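Local coordinates for protein glutamate--tRNA ligase (Methanothermobacter thermautotrophicus, PDB 3AII) that probably attaches glutamate to tRNA(Glu), first activating the amino acid with ATP as Glu-AMP and then transferring it to the acceptor end of the tRNA, at residues L523-D527 with R538-A542; A401-F406 with V528-F534. Numbering follows the deposited sequence.

Contact 1 (L523-D527 with R538-A542)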
ATOM      1  N   LEU A 523      20.267 -19.885  -0.528  1.00 18.25           N
ATOM      2  CA  LEU A 523      19.466 -18.694  -0.286  1.00 18.47           C
ATOM      3  C   LEU A 523      18.954 -18.635   1.146  1.00 19.93           C
ATOM      4  O   LEU A 523      18.736 -19.670   1.785  1.00 26.83           O
ATOM      5  CB  LEU A 523      18.277 -18.658  -1.247  1.00 19.34           C
ATOM      6  CG  LEU A 523      18.661 -18.598  -2.727  1.00 18.40           C
ATOM      7  CD1 LEU A 523      17.476 -18.960  -3.618  1.00 19.41           C
ATOM      8  CD2 LEU A 523      19.212 -17.207  -3.051  1.00 17.91           C
ATOM      9  N   GLU A 524      18.776 -17.418   1.635  1.00 23.57           N
ATOM     10  CA  GLU A 524      18.173 -17.204   2.937  1.00 20.97           C
ATOM     11  C   GLU A 524      16.887 -16.426   2.764  1.00 23.22           C
ATOM     12  O   GLU A 524      16.717 -15.694   1.790  1.00 22.46           O
ATOM     13  CB  GLU A 524      19.139 -16.438   3.841  1.00 33.36           C
ATOM     14  CG  GLU A 524      20.383 -17.244   4.212  1.00 46.77           C
ATOM     15  CD  GLU A 524      21.403 -16.434   4.994  1.00 72.29           C
ATOM     16  OE1 GLU A 524      22.212 -17.045   5.723  1.00 75.14           O
ATOM     17  OE2 GLU A 524      21.399 -15.189   4.878  1.00 58.45           O
ATOM     18  N   VAL A 525      15.972 -16.588   3.714  1.00 23.60           N
ATOM     19  CA  VAL A 525      14.741 -15.803   3.718  1.00 22.04           C
ATOM     20  C   VAL A 525      15.017 -14.308   3.519  1.00 23.65           C
ATOM     21  O   VAL A 525      15.945 -13.744   4.105  1.00 23.79           O
ATOM     22  CB  VAL A 525      13.911 -16.069   5.005  1.00 21.59           C
ATOM     23  CG1 VAL A 525      12.697 -15.151   5.064  1.00 23.09           C
ATOM     24  CG2 VAL A 525      13.502 -17.542   5.059  1.00 27.17           C
ATOM     25  N   ASP A 526      14.202 -13.693   2.668  1.00 17.69           N
ATOM     26  CA  ASP A 526      14.316 -12.296   2.232  1.00 21.87           C
ATOM     27  C   ASP A 526      15.131 -12.111   0.953  1.00 19.71           C
ATOM     28  O   ASP A 526      15.069 -11.053   0.331  1.00 19.12           O
ATOM     29  CB  ASP A 526      14.871 -11.373   3.329  1.00 24.26           C
ATOM     30  CG  ASP A 526      13.965 -11.290   4.540  1.00 35.93           C
ATOM     31  OD1 ASP A 526      14.479 -10.995   5.640  1.00 43.53           O
ATOM     32  OD2 ASP A 526      12.745 -11.518   4.396  1.00 35.40           O
ATOM     33  N   ASP A 527      15.899 -13.121   0.555  1.00 18.38           N
ATOM     34  CA  ASP A 527      16.611 -13.021  -0.726  1.00 17.46           C
ATOM     35  C   ASP A 527      15.604 -12.916  -1.873  1.00 20.87           C
ATOM     36  O   ASP A 527      14.575 -13.587  -1.867  1.00 18.12           O
ATOM     37  CB  ASP A 527      17.537 -14.218  -0.946  1.00 17.96           C
ATOM     38  CG  ASP A 527      18.778 -14.167  -0.080  1.00 24.85           C
ATOM     39  OD1 ASP A 527      19.472 -15.202   0.003  1.00 24.44           O
ATOM     40  OD2 ASP A 527      19.046 -13.099   0.512  1.00 28.16           O
ATOM     41  N   ARG A 538      10.597 -13.561  -4.114  1.00 14.16           N
ATOM     42  CA  ARG A 538      11.295 -13.454  -2.840  1.00 14.79           C
ATOM     43  C   ARG A 538      11.166 -14.768  -2.075  1.00 17.03           C
ATOM     44  O   ARG A 538      10.073 -15.341  -2.003  1.00 18.42           O
ATOM     45  CB  ARG A 538      10.692 -12.306  -2.021  1.00 15.06           C
ATOM     46  CG  ARG A 538      11.240 -12.230  -0.607  1.00 14.87           C
ATOM     47  CD  ARG A 538      10.590 -11.075   0.210  1.00 17.49           C
ATOM     48  NE  ARG A 538      10.778 -11.368   1.631  1.00 17.64           N
ATOM     49  CZ  ARG A 538      10.017 -12.216   2.315  1.00 17.72           C
ATOM     50  NH1 ARG A 538      10.289 -12.470   3.585  1.00 18.64           N
ATOM     51  NH2 ARG A 538       8.984 -12.814   1.732  1.00 16.80           N
ATOM     52  N   LEU A 539      12.271 -15.236  -1.498  1.00 15.15           N
ATOM     53  CA  LEU A 539      12.236 -16.426  -0.648  1.00 13.81           C
ATOM     54  C   LEU A 539      11.598 -16.085   0.707  1.00 15.81           C
ATOM     55  O   LEU A 539      12.102 -15.241   1.461  1.00 17.07           O
ATOM     56  CB  LEU A 539      13.635 -17.002  -0.431  1.00 15.21           C
ATOM     57  CG  LEU A 539      13.633 -18.279   0.426  1.00 16.77           C
ATOM     58  CD1 LEU A 539      12.878 -19.410  -0.275  1.00 22.30           C
ATOM     59  CD2 LEU A 539      15.064 -18.732   0.750  1.00 20.81           C
ATOM     60  N   ASP A 540      10.491 -16.755   1.000  1.00 15.53           N
ATOM     61  CA  ASP A 540       9.667 -16.430   2.171  1.00 19.31           C
ATOM     62  C   ASP A 540       9.928 -17.398   3.319  1.00 21.71           C
ATOM     63  O   ASP A 540       9.885 -17.022   4.495  1.00 19.92           O
ATOM     64  CB  ASP A 540       8.188 -16.449   1.781  1.00 18.00           C
ATOM     65  CG  ASP A 540       7.284 -15.961   2.901  1.00 20.98           C
ATOM     66  OD1 ASP A 540       6.577 -16.807   3.485  1.00 23.24           O
ATOM     67  OD2 ASP A 540       7.295 -14.748   3.208  1.00 20.13           O
ATOM     68  N   SER A 541      10.208 -18.648   2.979  1.00 22.36           N
ATOM     69  CA  SER A 541      10.606 -19.619   3.990  1.00 21.68           C
ATOM     70  C   SER A 541      11.555 -20.641   3.390  1.00 30.16           C
ATOM     71  O   SER A 541      11.378 -21.074   2.251  1.00 23.68           O
ATOM     72  CB  SER A 541       9.383 -20.288   4.627  1.00 28.26           C
ATOM     73  OG  SER A 541       8.548 -20.873   3.648  1.00 39.93           O
ATOM     74  N   ALA A 542      12.578 -21.009   4.158  1.00 32.21           N
ATOM     75  CA  ALA A 542      13.646 -21.872   3.645  1.00 27.82           C
ATOM     76  C   ALA A 542      13.317 -23.347   3.804  1.00 41.82           C
ATOM     77  O   ALA A 542      12.342 -23.712   4.463  1.00 45.67           O
ATOM     78  CB  ALA A 542      14.968 -21.542   4.321  1.00 44.72           C
TER
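A loop can be fastened to a strand through a few backbone bonds if a turn presents its polar groups in the right order, and residues 523-527 do this against 538-542. Two main-chain hydrogen bonds, both centred on Leu539, make the joint: Asp526 N donates to Leu539 O (2.9 Å), and Leu539 N donates to Asp527 O (2.9 Å). Longer CA-H...O contacts flank them, from Val525 CA to Leu539 O (3.5 Å) and from Arg538 CA to Asp527 O (3.4 Å).

Charge reinforces the joint at its solvent side. Asp526 OD2 forms a salt bridge with Arg538 NH1 at 2.8 Å, near the guanidinium plane, while Arg538 NH2 reaches Asp540 OD2 at 3.0 Å; Asp540 is also bridged by Arg360, which extends the network beyond the barrel strand.

Apolar contacts fill the remainder. Leu539 CD2 lies 3.8 Å from Leu523 CB, and Val525 CG2 lies 4.3 Å from Ala542 CB.

The loop itself is a type II beta turn from Glu524 to Asp527, closed by Asp527 N to Glu524 O (3.0 Å) and braced by Glu524 N to Asp527 OD1 (2.8 Å). Asp526, at its third position, has the positive phi of 92° that this turn type requires. Across from Val547 of the next strand, Asp540 and Ser541 form a classic beta bulge: the turn leads into strand 528-531 and binds this bulged strand within the anticodon-binding region's closed barrel.

Contact 2 (A401-F406 with V528-F534)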
ATOM      1  N   ALA A 401      19.585  -9.502  -8.874  1.00 21.93           N
ATOM      2  CA  ALA A 401      18.954 -10.725  -8.384  1.00 18.71           C
ATOM      3  C   ALA A 401      19.659 -11.986  -8.905  1.00 17.30           C
ATOM      4  O   ALA A 401      19.841 -12.144 -10.118  1.00 18.17           O
ATOM      5  CB  ALA A 401      17.469 -10.754  -8.771  1.00 17.34           C
ATOM      6  N   ARG A 402      20.020 -12.893  -7.998  1.00 15.65           N
ATOM      7  CA  ARG A 402      20.695 -14.141  -8.371  1.00 13.03           C
ATOM      8  C   ARG A 402      19.758 -15.011  -9.203  1.00 12.58           C
ATOM      9  O   ARG A 402      18.553 -15.054  -8.939  1.00 14.23           O
ATOM     10  CB  ARG A 402      21.138 -14.915  -7.120  1.00 14.13           C
ATOM     11  CG  ARG A 402      22.126 -14.142  -6.257  1.00 18.11           C
ATOM     12  CD  ARG A 402      22.317 -14.799  -4.885  1.00 19.80           C
ATOM     13  NE  ARG A 402      23.145 -16.000  -4.944  1.00 20.91           N
ATOM     14  CZ  ARG A 402      24.453 -16.026  -4.694  1.00 22.69           C
ATOM     15  NH1 ARG A 402      25.124 -17.167  -4.775  1.00 17.88           N
ATOM     16  NH2 ARG A 402      25.093 -14.907  -4.366  1.00 22.16           N
ATOM     17  N   ARG A 403      20.327 -15.702 -10.180  1.00 11.43           N
ATOM     18  CA  ARG A 403      19.545 -16.507 -11.117  0.59 14.07           C
ATOM     19  C   ARG A 403      19.574 -17.995 -10.795  1.00 13.13           C
ATOM     20  O   ARG A 403      20.639 -18.569 -10.560  1.00 14.17           O
ATOM     21  CB  ARG A 403      20.058 -16.308 -12.542  0.59 14.69           C
ATOM     22  CG  ARG A 403      19.896 -14.888 -13.076  0.59 19.82           C
ATOM     23  CD  ARG A 403      20.298 -14.840 -14.548  0.59 14.82           C
ATOM     24  NE  ARG A 403      21.560 -15.522 -14.803  0.59 18.11           N
ATOM     25  CZ  ARG A 403      22.074 -15.688 -16.021  0.59 16.39           C
ATOM     26  NH1 ARG A 403      21.422 -15.211 -17.071  0.59 17.85           N
ATOM     27  NH2 ARG A 403      23.221 -16.325 -16.194  0.59  8.62           N
ATOM     28  N   TYR A 404      18.394 -18.622 -10.824  1.00 13.70           N
ATOM     29  CA  TYR A 404      18.277 -20.071 -10.655  1.00 11.70           C
ATOM     30  C   TYR A 404      17.246 -20.644 -11.627  1.00 12.57           C
ATOM     31  O   TYR A 404      16.341 -19.924 -12.070  1.00 16.43           O
ATOM     32  CB  TYR A 404      17.847 -20.403  -9.221  1.00 14.59           C
ATOM     33  CG  TYR A 404      18.809 -19.879  -8.175  1.00 11.58           C
ATOM     34  CD1 TYR A 404      19.909 -20.634  -7.781  1.00 14.74           C
ATOM     35  CD2 TYR A 404      18.650 -18.611  -7.636  1.00 12.33           C
ATOM     36  CE1 TYR A 404      20.808 -20.147  -6.837  1.00 16.77           C
ATOM     37  CE2 TYR A 404      19.544 -18.116  -6.698  1.00 14.97           C
ATOM     38  CZ  TYR A 404      20.611 -18.892  -6.301  1.00 16.69           C
ATOM     39  OH  TYR A 404      21.496 -18.376  -5.375  1.00 15.61           O
ATOM     40  N   PHE A 405      17.360 -21.942 -11.912  1.00 13.82           N
ATOM     41  CA  PHE A 405      16.350 -22.665 -12.703  1.00 15.01           C
ATOM     42  C   PHE A 405      15.335 -23.324 -11.767  1.00 13.83           C
ATOM     43  O   PHE A 405      15.699 -24.217 -10.992  1.00 15.39           O
ATOM     44  CB  PHE A 405      17.000 -23.767 -13.553  1.00 14.11           C
ATOM     45  CG  PHE A 405      17.804 -23.263 -14.731  1.00 14.37           C
ATOM     46  CD1 PHE A 405      17.538 -22.025 -15.304  1.00 16.47           C
ATOM     47  CD2 PHE A 405      18.806 -24.054 -15.280  1.00 18.30           C
ATOM     48  CE1 PHE A 405      18.287 -21.570 -16.402  1.00 16.18           C
ATOM     49  CE2 PHE A 405      19.548 -23.604 -16.376  1.00 16.56           C
ATOM     50  CZ  PHE A 405      19.275 -22.374 -16.938  1.00 15.50           C
ATOM     51  N   PHE A 406      14.079 -22.884 -11.852  1.00 15.68           N
ATOM     52  CA  PHE A 406      12.955 -23.514 -11.170  1.00 16.14           C
ATOM     53  C   PHE A 406      12.031 -24.046 -12.250  1.00 15.19           C
ATOM     54  O   PHE A 406      11.548 -23.286 -13.078  1.00 17.38           O
ATOM     55  CB  PHE A 406      12.218 -22.485 -10.297  1.00 12.75           C
ATOM     56  CG  PHE A 406      10.844 -22.937  -9.820  1.00 15.25           C
ATOM     57  CD1 PHE A 406      10.721 -23.912  -8.842  1.00 20.23           C
ATOM     58  CD2 PHE A 406       9.692 -22.355 -10.339  1.00 18.95           C
ATOM     59  CE1 PHE A 406       9.464 -24.325  -8.394  1.00 20.21           C
ATOM     60  CE2 PHE A 406       8.428 -22.749  -9.896  1.00 17.12           C
ATOM     61  CZ  PHE A 406       8.313 -23.732  -8.927  1.00 16.12           C
ATOM     62  N   VAL A 528      15.882 -12.056  -2.846  1.00 17.02           N
ATOM     63  CA  VAL A 528      14.995 -11.945  -4.000  1.00 18.68           C
ATOM     64  C   VAL A 528      15.760 -12.383  -5.224  1.00 19.59           C
ATOM     65  O   VAL A 528      16.837 -11.866  -5.487  1.00 18.64           O
ATOM     66  CB  VAL A 528      14.483 -10.510  -4.172  1.00 14.53           C
ATOM     67  CG1 VAL A 528      13.571 -10.422  -5.383  1.00 16.57           C
ATOM     68  CG2 VAL A 528      13.751 -10.057  -2.894  1.00 15.03           C
ATOM     69  N   VAL A 529      15.214 -13.353  -5.958  1.00 13.97           N
ATOM     70  CA  VAL A 529      15.961 -14.001  -7.015  1.00 14.12           C
ATOM     71  C   VAL A 529      15.196 -13.929  -8.319  1.00 13.24           C
ATOM     72  O   VAL A 529      14.020 -13.551  -8.352  1.00 16.26           O
ATOM     73  CB  VAL A 529      16.218 -15.480  -6.678  1.00 16.56           C
ATOM     74  CG1 VAL A 529      16.987 -15.588  -5.371  1.00 18.48           C
ATOM     75  CG2 VAL A 529      14.890 -16.249  -6.590  1.00 19.42           C
ATOM     76  N   GLN A 530      15.894 -14.259  -9.395  1.00 13.50           N
ATOM     77  CA  GLN A 530      15.264 -14.443 -10.687  1.00 14.06           C
ATOM     78  C   GLN A 530      15.182 -15.940 -10.985  1.00 12.12           C
ATOM     79  O   GLN A 530      16.208 -16.628 -11.135  1.00 15.24           O
ATOM     80  CB  GLN A 530      16.055 -13.728 -11.790  1.00 16.22           C
ATOM     81  CG  GLN A 530      15.398 -13.882 -13.148  1.00 17.62           C
ATOM     82  CD  GLN A 530      16.008 -13.000 -14.222  1.00 33.94           C
ATOM     83  OE1 GLN A 530      17.068 -12.396 -14.030  1.00 32.99           O
ATOM     84  NE2 GLN A 530      15.328 -12.907 -15.355  1.00 31.68           N
ATOM     85  N   LEU A 531      13.959 -16.455 -11.015  1.00 12.43           N
ATOM     86  CA  LEU A 531      13.719 -17.811 -11.472  1.00 14.92           C
ATOM     87  C   LEU A 531      13.641 -17.718 -12.988  1.00 18.45           C
ATOM     88  O   LEU A 531      12.661 -17.209 -13.548  1.00 15.90           O
ATOM     89  CB  LEU A 531      12.409 -18.315 -10.867  1.00 14.89           C
ATOM     90  CG  LEU A 531      12.410 -18.295  -9.335  1.00 15.30           C
ATOM     91  CD1 LEU A 531      11.090 -18.828  -8.777  1.00 19.72           C
ATOM     92  CD2 LEU A 531      13.595 -19.096  -8.765  1.00 15.14           C
ATOM     93  N   GLU A 532      14.701 -18.161 -13.659  1.00 13.81           N
ATOM     94  CA  GLU A 532      14.868 -17.832 -15.064  1.00 13.31           C
ATOM     95  C   GLU A 532      13.724 -18.372 -15.911  1.00 13.83           C
ATOM     96  O   GLU A 532      13.282 -19.499 -15.704  1.00 17.44           O
ATOM     97  CB  GLU A 532      16.193 -18.363 -15.584  1.00 18.23           C
ATOM     98  CG  GLU A 532      17.391 -17.767 -14.846  1.00 17.30           C
ATOM     99  CD  GLU A 532      18.663 -17.910 -15.635  1.00 23.66           C
ATOM    100  OE1 GLU A 532      18.767 -17.276 -16.707  1.00 22.77           O
ATOM    101  OE2 GLU A 532      19.555 -18.653 -15.192  1.00 17.28           O
ATOM    102  N   ARG A 533      13.259 -17.532 -16.834  1.00 18.04           N
ATOM    103  CA  ARG A 533      12.151 -17.888 -17.726  0.66 17.28           C
ATOM    104  C   ARG A 533      10.848 -18.123 -16.968  1.00 18.90           C
ATOM    105  O   ARG A 533       9.895 -18.693 -17.515  1.00 19.22           O
ATOM    106  CB  ARG A 533      12.505 -19.120 -18.580  0.66 17.95           C
ATOM    107  CG  ARG A 533      13.772 -18.964 -19.424  0.66 20.41           C
ATOM    108  CD  ARG A 533      13.968 -20.126 -20.435  0.66 27.85           C
ATOM    109  NE  ARG A 533      12.935 -20.143 -21.477  0.66 26.49           N
ATOM    110  CZ  ARG A 533      11.926 -21.006 -21.517  0.66 21.60           C
ATOM    111  NH1 ARG A 533      11.027 -20.936 -22.494  0.66 25.54           N
ATOM    112  NH2 ARG A 533      11.818 -21.946 -20.592  0.66 13.73           N
ATOM    113  N   PHE A 534      10.797 -17.697 -15.708  1.00 16.54           N
ATOM    114  CA  PHE A 534       9.585 -17.848 -14.914  1.00 16.23           C
ATOM    115  C   PHE A 534       9.196 -16.510 -14.267  1.00 18.76           C
ATOM    116  O   PHE A 534       8.132 -15.960 -14.561  1.00 19.02           O
ATOM    117  CB  PHE A 534       9.763 -18.974 -13.882  1.00 16.01           C
ATOM    118  CG  PHE A 534       8.517 -19.277 -13.089  1.00 21.81           C
ATOM    119  CD1 PHE A 534       7.497 -20.036 -13.643  1.00 24.17           C
ATOM    120  CD2 PHE A 534       8.374 -18.804 -11.789  1.00 19.43           C
ATOM    121  CE1 PHE A 534       6.345 -20.312 -12.911  1.00 23.94           C
ATOM    122  CE2 PHE A 534       7.219 -19.073 -11.051  1.00 21.87           C
ATOM    123  CZ  PHE A 534       6.210 -19.835 -11.616  1.00 22.27           C
TER
HETATM  124  O   HOH W   1      18.582 -10.771 -12.043  1.00 27.21           O
HETATM  125  O   HOH W   2      19.507 -12.567  -5.143  1.00 20.32           O
HETATM  126  O   HOH W   3      12.893 -20.773 -13.324  1.00 16.92           O
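Parallel pairing between two strands far apart in sequence is what joins residues 401-406 to 528-534, within a six-stranded mixed barrel of the anticodon-binding region. Strand 402-404 enters directly after the helix 386-397, and strand 528-531 comes from near the C-terminus. Their axes approach to 4.7 Å at 40°.

Three hydrogen bonds run in the staggered pattern of parallel strands: Gln530 N to Arg402 O (2.8 Å), Tyr404 N to Gln530 O (3.0 Å) and Glu532 N to Tyr404 O (2.9 Å). Where direct bonding stops, water takes over. Water 2 accepts from Arg402 N (2.9 Å) and donates to Val528 O (2.8 Å), and water 3 likewise joins Phe406 N (2.8 Å) to Glu532 O (2.7 Å).

Tyr404, Val529 and Leu531 share one face of the sheet; Tyr404 CE2 meets Val529 CG1 at 3.8 Å, and Phe406 CB meets Leu531 CD2 at 4.0 Å. Further along, the edge of Phe406 points at the face of Phe534 in a T-shaped pair, centroids 5.3 Å apart and planes at 71°.

On the face carrying Arg403 and Gln530, Arg403 NH1 lies 3.4 Å from Glu532 OE1, which sits over the guanidinium face, so this salt bridge is purely electrostatic. Glu532 is also bridged to Arg426 and Arg438, and Arg403 bonds Pro427 O. Parallel pairing is thus backed by mostly apolar packing, while Glu532 is shared among three arginines beside Phe405.

How the contacts relate
Contacts 1 and 2 illustrate how two neighbouring strands of one barrel each gain a further partner. Strand 528-531 follows directly on the turn of contact 1 and forms the parallel pairing of contact 2, while its antiparallel neighbour, strand 535-541, carries Arg538-Ser541 back to that turn. With centres about 13 Å apart, the contacts touch: Leu523 CD2 lies 3.5 Å from Tyr404 OH and 3.6 Å from Val529 CG1, and Arg538 CB packs 3.9 Å from Val528 CG2. Leu523 therefore serves both, while its neighbour Glu522 holds Arg402 and Tyr404. Both contacts belong to the anticodon-binding region rather than to the catalytic domain, which contains the predicted HIGH motif and the zinc-binding cysteines.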